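Local coordinates for protein putative polyketide synthase (Brevibacillus brevis, PDB 6HP2) that is the O-methyltransferase domain of a trans-AT polyketide synthase, binds S-adenosyl-L-homocysteine and probably serves the biosynthesis of the antibiotic polyketide bacillaene, at residues Q112-Y117 against A146-F151; R61-P66 against E74-K79; V99-F102 against T108-I111. All coordinates share one frame; numbering follows the deposited sequence.

Contact 1. Residues Q112-Y117 against A146-F151; sequences QIAELY and ARAKIF
Ala114, on the last turn of helix 108-116, comes nearest to Ala148 at the start of strand 148-152, their CA atoms 6.6 Å apart. Helix and strand belong to the Rossmann-like methyltransferase fold, in which this helix packs on the parallel part of the sheet; strand 148-152 is the outermost strand on that side, and strand 121-126 runs next to it. Both alanine methyls point into the interface, with CB of Ala114 4.3 Å from CB of Ala148, and both also touch Thr122 of the intervening strand. The polar half of the contact belongs to Arg147, just before the strand. Its side chain bends at chi3 (-63°), which turns the guanidinium to the C-terminal end of the helix. There both terminal nitrogens close on one carbonyl oxygen: NH1 lies 2.8 Å from Ala114 O, and NH2 donates to the same Ala114 O at 3.1 Å. Both nitrogens approach from one face of the carbonyl plane, while the oxygen itself sits almost in the guanidinium plane. A positive group at this end of the helix would be expected to suit the helix dipole. NH1 also bonds to Ile120 O, so the arginine ties the helix end to the link that follows it. Of the two bonds to Ala114 O, that from NH1 is the straighter, with an N-H...O angle of 151° against 138° from NH2.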
# COMPACT_ATOMS: atom_id res chain seq x y z
N GLN A 112 -11.56 -7.46 5.91
CA GLN A 112 -12.68 -6.91 5.14
C GLN A 112 -12.90 -7.66 3.82
O GLN A 112 -14.06 -7.80 3.37
CB GLN A 112 -12.48 -5.43 4.86
CG GLN A 112 -12.67 -4.51 6.11
CD GLN A 112 -12.39 -3.03 5.78
OE1 GLN A 112 -11.90 -2.67 4.69
NE2 GLN A 112 -12.68 -2.18 6.72
N ILE A 113 -11.82 -8.12 3.16
CA ILE A 113 -12.00 -8.89 1.91
C ILE A 113 -12.74 -10.20 2.22
O ILE A 113 -13.65 -10.62 1.48
CB ILE A 113 -10.67 -9.17 1.20
CG1 ILE A 113 -10.08 -7.89 0.66
CG2 ILE A 113 -10.86 -10.22 0.09
CD1 ILE A 113 -8.66 -8.04 0.21
N ALA A 114 -12.33 -10.88 3.29
CA ALA A 114 -12.97 -12.13 3.66
C ALA A 114 -14.42 -11.92 4.06
O ALA A 114 -15.30 -12.76 3.77
CB ALA A 114 -12.21 -12.79 4.81
N GLU A 115 -14.71 -10.81 4.74
CA GLU A 115 -16.09 -10.55 5.13
C GLU A 115 -16.95 -10.26 3.91
O GLU A 115 -18.07 -10.77 3.78
CB GLU A 115 -16.19 -9.38 6.10
CG GLU A 115 -15.92 -9.68 7.52
CD GLU A 115 -16.36 -8.53 8.42
OE1 GLU A 115 -17.22 -8.74 9.30
OE2 GLU A 115 -15.85 -7.41 8.24
N LEU A 116 -16.46 -9.40 3.02
CA LEU A 116 -17.26 -8.99 1.86
C LEU A 116 -17.41 -10.11 0.83
O LEU A 116 -18.40 -10.13 0.08
CB LEU A 116 -16.62 -7.76 1.22
CG LEU A 116 -17.41 -6.96 0.20
CD1 LEU A 116 -18.83 -6.67 0.65
CD2 LEU A 116 -16.66 -5.65 -0.07
N TYR A 117 -16.45 -11.04 0.76
CA TYR A 117 -16.40 -12.08 -0.29
C TYR A 117 -16.22 -13.40 0.44
O TYR A 117 -15.10 -13.94 0.54
CB TYR A 117 -15.28 -11.81 -1.31
CG TYR A 117 -15.57 -10.58 -2.12
CD1 TYR A 117 -16.57 -10.58 -3.08
CD2 TYR A 117 -14.85 -9.39 -1.92
CE1 TYR A 117 -16.88 -9.43 -3.81
CE2 TYR A 117 -15.15 -8.24 -2.62
CZ TYR A 117 -16.13 -8.26 -3.56
OH TYR A 117 -16.43 -7.14 -4.30
N ALA A 146 -11.95 -19.56 9.84
CA ALA A 146 -11.85 -20.63 8.85
C ALA A 146 -11.40 -20.11 7.49
O ALA A 146 -11.05 -20.91 6.61
CB ALA A 146 -13.19 -21.37 8.67
N ARG A 147 -11.40 -18.80 7.30
CA ARG A 147 -11.03 -18.26 6.00
C ARG A 147 -9.99 -17.14 6.03
O ARG A 147 -9.50 -16.74 4.97
CB ARG A 147 -12.26 -17.73 5.28
CG ARG A 147 -13.20 -18.84 4.86
CD ARG A 147 -14.34 -18.29 4.05
NE ARG A 147 -15.18 -17.36 4.80
CZ ARG A 147 -15.19 -16.04 4.64
NH1 ARG A 147 -14.39 -15.45 3.72
NH2 ARG A 147 -16.06 -15.31 5.35
N ALA A 148 -9.63 -16.65 7.19
CA ALA A 148 -8.65 -15.56 7.28
C ALA A 148 -7.68 -15.92 8.38
O ALA A 148 -8.10 -16.43 9.42
CB ALA A 148 -9.30 -14.25 7.60
N LYS A 149 -6.38 -15.72 8.11
CA LYS A 149 -5.37 -16.06 9.09
C LYS A 149 -4.18 -15.12 8.89
O LYS A 149 -3.76 -14.87 7.75
CB LYS A 149 -4.92 -17.51 8.98
CG LYS A 149 -4.02 -17.95 10.15
CD LYS A 149 -3.62 -19.41 10.02
CE LYS A 149 -2.88 -19.90 11.26
NZ LYS A 149 -2.59 -21.36 11.22
N ILE A 150 -3.62 -14.64 10.00
CA ILE A 150 -2.46 -13.75 9.94
C ILE A 150 -1.27 -14.41 10.62
O ILE A 150 -1.41 -15.00 11.69
CB ILE A 150 -2.77 -12.39 10.58
CG1 ILE A 150 -3.78 -11.67 9.68
CG2 ILE A 150 -1.49 -11.58 10.74
CD1 ILE A 150 -4.48 -10.50 10.36
N PHE A 151 -0.11 -14.30 9.99
CA PHE A 151 1.12 -14.94 10.48
C PHE A 151 2.15 -13.86 10.85
O PHE A 151 2.29 -12.89 10.14
CB PHE A 151 1.76 -15.87 9.42
CG PHE A 151 0.83 -16.89 8.85
CD1 PHE A 151 0.08 -16.59 7.74
CD2 PHE A 151 0.76 -18.14 9.39
CE1 PHE A 151 -0.79 -17.52 7.19
CE2 PHE A 151 -0.11 -19.11 8.85
CZ PHE A 151 -0.87 -18.79 7.72

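Contact 2. Residues R61-P66 against E74-K79; sequences RVILNP and EMVREK
Val62 and Val76 set out toward each other across a small apolar seam between helix 59-64 and helix 70-88, and their side chains pass side by side, running in opposite senses. The touch is made by one methyl from each: CG1 of Val62 lies 4.2 Å from CG2 of Val76. These are not equivalent branches. In Val62 the touching methyl is the one anti to the backbone N (chi1 174°), whereas Val76, with nearly the same torsion, offers the methyl that stands beside its own backbone N. Its other methyl, CG1, is left to meet Ile63, whose CD1 ends 4.4 Å away from it. The isoleucine sets out to one side of helix 70-88, but a bend at chi2 (-58°) brings its tip nearer. Val76 is thus touched through both branches, by neighbouring residues of the shorter helix. The closest CA atoms, those of Val62 and Val76, are 8.6 Å apart, and no hydrogen bond crosses. Val62 also rests on Glu72 and Arg73, one turn earlier on helix 70-88, and Val76 on Cys48 of a loop. The seam joins two consecutive helices, linked by a short loop, of the helical N-terminal part that precedes the first strand of the Rossmann-like methyltransferase fold; helix 70-88 continues to Arg84, which binds S-adenosyl-L-homocysteine.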
# COMPACT_ATOMS: atom_id res chain seq x y z
N ARG A 61 -2.06 16.58 13.78
CA ARG A 61 -3.00 16.70 14.90
C ARG A 61 -4.06 15.60 14.85
O ARG A 61 -4.35 14.94 15.85
CB ARG A 61 -3.65 18.05 14.87
CG ARG A 61 -2.76 19.16 15.45
CD ARG A 61 -3.40 20.53 15.34
NE ARG A 61 -2.52 21.58 15.85
CZ ARG A 61 -1.46 22.06 15.20
NH1 ARG A 61 -1.13 21.58 14.01
NH2 ARG A 61 -0.72 23.01 15.75
N VAL A 62 -4.58 15.34 13.66
CA VAL A 62 -5.65 14.37 13.50
C VAL A 62 -5.16 12.95 13.74
O VAL A 62 -5.86 12.15 14.37
CB VAL A 62 -6.27 14.51 12.10
CG1 VAL A 62 -7.27 13.40 11.89
CG2 VAL A 62 -6.92 15.87 11.97
N ILE A 63 -3.98 12.61 13.21
CA ILE A 63 -3.45 11.26 13.33
C ILE A 63 -2.96 11.00 14.75
O ILE A 63 -3.13 9.90 15.28
CB ILE A 63 -2.34 11.01 12.30
CG1 ILE A 63 -2.89 11.05 10.88
CG2 ILE A 63 -1.66 9.70 12.61
CD1 ILE A 63 -3.99 10.04 10.62
N LEU A 64 -2.31 11.98 15.36
CA LEU A 64 -1.66 11.78 16.66
C LEU A 64 -2.59 12.04 17.83
O LEU A 64 -2.21 11.77 18.97
CB LEU A 64 -0.43 12.69 16.78
CG LEU A 64 0.72 12.43 15.79
CD1 LEU A 64 1.91 13.41 16.08
CD2 LEU A 64 1.19 10.96 15.84
N ASN A 65 -3.79 12.57 17.59
CA ASN A 65 -4.76 12.84 18.65
C ASN A 65 -6.14 12.45 18.16
O ASN A 65 -7.05 13.28 18.08
CB ASN A 65 -4.71 14.31 19.06
CG ASN A 65 -5.22 14.54 20.46
OD1 ASN A 65 -5.84 13.66 21.06
ND2 ASN A 65 -4.97 15.73 20.98
N PRO A 66 -6.34 11.17 17.83
CA PRO A 66 -7.59 10.75 17.19
C PRO A 66 -8.79 10.86 18.10
O PRO A 66 -9.91 11.03 17.59
CB PRO A 66 -7.31 9.30 16.78
CG PRO A 66 -6.26 8.83 17.74
CD PRO A 66 -5.41 10.04 18.04
N GLU A 74 -12.59 10.55 10.48
CA GLU A 74 -13.49 9.93 9.51
C GLU A 74 -13.25 10.46 8.11
O GLU A 74 -13.36 9.70 7.13
CB GLU A 74 -14.95 10.15 9.95
CG GLU A 74 -16.02 9.51 9.14
CD GLU A 74 -17.42 9.97 9.57
OE1 GLU A 74 -18.15 10.54 8.73
OE2 GLU A 74 -17.78 9.78 10.76
N MET A 75 -12.92 11.74 7.98
CA MET A 75 -12.61 12.30 6.65
C MET A 75 -11.39 11.61 6.07
O MET A 75 -11.32 11.31 4.87
CB MET A 75 -12.34 13.81 6.72
CG MET A 75 -13.53 14.69 6.80
SD MET A 75 -13.04 16.40 7.27
CE MET A 75 -12.10 16.86 5.88
N VAL A 76 -10.39 11.40 6.92
CA VAL A 76 -9.15 10.75 6.52
C VAL A 76 -9.44 9.33 6.10
O VAL A 76 -8.98 8.87 5.04
CB VAL A 76 -8.11 10.80 7.66
CG1 VAL A 76 -6.90 9.99 7.31
CG2 VAL A 76 -7.73 12.29 7.90
N ARG A 77 -10.25 8.64 6.88
CA ARG A 77 -10.57 7.25 6.59
C ARG A 77 -11.23 7.11 5.23
O ARG A 77 -10.95 6.16 4.49
CB ARG A 77 -11.47 6.70 7.66
CG ARG A 77 -11.62 5.16 7.57
CD ARG A 77 -12.57 4.67 8.67
NE ARG A 77 -12.41 3.24 8.94
CZ ARG A 77 -12.90 2.27 8.17
NH1 ARG A 77 -13.58 2.56 7.06
NH2 ARG A 77 -12.71 1.00 8.49
N GLU A 78 -12.14 8.01 4.89
CA GLU A 78 -12.77 7.97 3.58
C GLU A 78 -11.76 8.07 2.45
O GLU A 78 -11.96 7.47 1.39
CB GLU A 78 -13.81 9.11 3.46
CG GLU A 78 -15.02 8.94 4.36
CD GLU A 78 -15.99 10.12 4.25
OE1 GLU A 78 -15.61 11.17 3.69
OE2 GLU A 78 -17.14 9.98 4.72
N LYS A 79 -10.71 8.89 2.60
CA LYS A 79 -9.70 9.00 1.58
C LYS A 79 -8.82 7.78 1.55
O LYS A 79 -8.35 7.38 0.47
CB LYS A 79 -8.88 10.28 1.79
CG LYS A 79 -9.80 11.56 1.77
CD LYS A 79 -10.44 11.65 0.37
CE LYS A 79 -11.08 13.02 0.14
NZ LYS A 79 -12.47 13.09 0.65

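Contact 3. Residues V99-F102 against T108-I111; sequences VLDF and TDVI
Asp101, the last residue of strand 98-101, reaches toward the first turn of helix 108-116 and meets it differently at each atom. Its CB lies 3.8 Å from CG2 of Val110, an apolar touch at the base of the side chain. CG is anti to the backbone N (chi1 180°), and this carries the carboxylate beyond the valine to the N-terminal end of the helix. OD1 turns back to the loop after the strand and accepts from Gly103 N. OD2 faces the helix, 4.1 Å from CB of Asp109, and gathers two waters. Water 1 sits 2.7 Å from Asp101 OD2 and accepts from Val110 N at 3.2 Å, linking the carboxylate to a backbone N-H of the first helical turn. Water 2 lies between the two acids, within hydrogen-bonding distance of Asp101 OD2 and, at 2.8 Å, of Asp109 OD2. Those two oxygens, Asp101 OD2 and Asp109 OD2, are 4.4 Å apart, the two side chains standing nearly perpendicular to each other. Arg84, a residue of the S-adenosyl-L-homocysteine site, forms a salt bridge with Asp109 OD2 and would be expected to offset the negative charge of Asp109, while Tyr331 OH bonds to Asp109 OD1. The following Phe102 touches the bound S-adenosyl-L-homocysteine. The pair of segments forms the first strand-loop-helix of the Rossmann-like methyltransferase fold, whose intervening loop holds the ligand-binding Gly105. Strand 98-101 lies between strands 121-126 and 164-170, and helix 108-116 leads on to strand 121-126, completing a beta-alpha-beta unit.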
# COMPACT_ATOMS: atom_id res chain seq x y z
N VAL A 99 -6.10 -14.79 -1.50
CA VAL A 99 -5.49 -13.47 -1.43
C VAL A 99 -4.42 -13.51 -0.35
O VAL A 99 -4.65 -14.04 0.75
CB VAL A 99 -6.53 -12.37 -1.12
CG1 VAL A 99 -5.79 -11.02 -0.89
CG2 VAL A 99 -7.55 -12.26 -2.29
N LEU A 100 -3.30 -12.86 -0.63
CA LEU A 100 -2.25 -12.63 0.36
C LEU A 100 -1.98 -11.14 0.51
O LEU A 100 -1.85 -10.41 -0.48
CB LEU A 100 -0.94 -13.38 -0.02
CG LEU A 100 0.36 -13.01 0.68
CD1 LEU A 100 0.31 -13.59 2.09
CD2 LEU A 100 1.57 -13.52 -0.08
N ASP A 101 -1.83 -10.71 1.76
CA ASP A 101 -1.39 -9.35 2.14
C ASP A 101 -0.04 -9.53 2.80
O ASP A 101 -0.00 -10.06 3.93
CB ASP A 101 -2.40 -8.71 3.10
CG ASP A 101 -2.03 -7.33 3.54
OD1 ASP A 101 -0.82 -7.01 3.56
OD2 ASP A 101 -2.95 -6.51 3.85
N PHE A 102 1.07 -9.13 2.12
CA PHE A 102 2.39 -9.51 2.64
C PHE A 102 2.97 -8.50 3.65
O PHE A 102 4.12 -8.67 4.06
CB PHE A 102 3.39 -9.78 1.54
CG PHE A 102 3.69 -8.65 0.63
CD1 PHE A 102 4.69 -7.74 0.96
CD2 PHE A 102 3.12 -8.60 -0.64
CE1 PHE A 102 5.08 -6.72 0.08
CE2 PHE A 102 3.50 -7.61 -1.56
CZ PHE A 102 4.50 -6.63 -1.18
N THR A 108 -6.74 -5.25 8.46
CA THR A 108 -8.02 -4.70 8.03
C THR A 108 -8.44 -5.23 6.66
O THR A 108 -9.60 -5.63 6.49
CB THR A 108 -7.93 -3.17 8.03
OG1 THR A 108 -7.67 -2.72 9.39
CG2 THR A 108 -9.24 -2.53 7.58
N ASP A 109 -7.54 -5.22 5.67
CA ASP A 109 -7.89 -5.75 4.34
C ASP A 109 -8.04 -7.27 4.35
O ASP A 109 -8.92 -7.83 3.69
CB ASP A 109 -6.85 -5.35 3.27
CG ASP A 109 -6.87 -3.86 2.98
OD1 ASP A 109 -7.97 -3.28 2.77
OD2 ASP A 109 -5.80 -3.22 3.03
N VAL A 110 -7.17 -7.96 5.07
CA VAL A 110 -7.35 -9.40 5.24
C VAL A 110 -8.76 -9.72 5.73
O VAL A 110 -9.42 -10.65 5.21
CB VAL A 110 -6.29 -9.96 6.20
CG1 VAL A 110 -6.67 -11.34 6.71
CG2 VAL A 110 -4.96 -10.03 5.51
N ILE A 111 -9.24 -8.95 6.68
CA ILE A 111 -10.52 -9.16 7.31
C ILE A 111 -11.65 -8.70 6.41
O ILE A 111 -12.65 -9.41 6.26
CB ILE A 111 -10.58 -8.43 8.67
CG1 ILE A 111 -9.79 -9.21 9.70
CG2 ILE A 111 -12.03 -8.19 9.10
CD1 ILE A 111 -9.39 -8.33 10.89
O HOH W 1 -4.55 -6.47 6.07
O HOH W 2 -3.21 -3.98 3.90

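In the fold
Along the chain contact 2 comes first, then contact 3, then contact 1, each closing before the next opens. Contacts 3 and 1 share helix 108-116 and reach the same sheet, their centres about 7 Å apart; Val110 joins them by packing its CG1 against Ala148 and Ile150. Together they seat this helix on the parallel part of the sheet, at its start by strand 98-101 and near its end by edge strand 148-152. The centre of contact 2 lies about 25 Å from that of contact 1 and about 22 Å from that of contact 3, yet Gln112 NE2 packs 3.6 Å from Arg77 NH2. Helix 70-88 runs on to Arg84 at the S-adenosyl-L-homocysteine pocket.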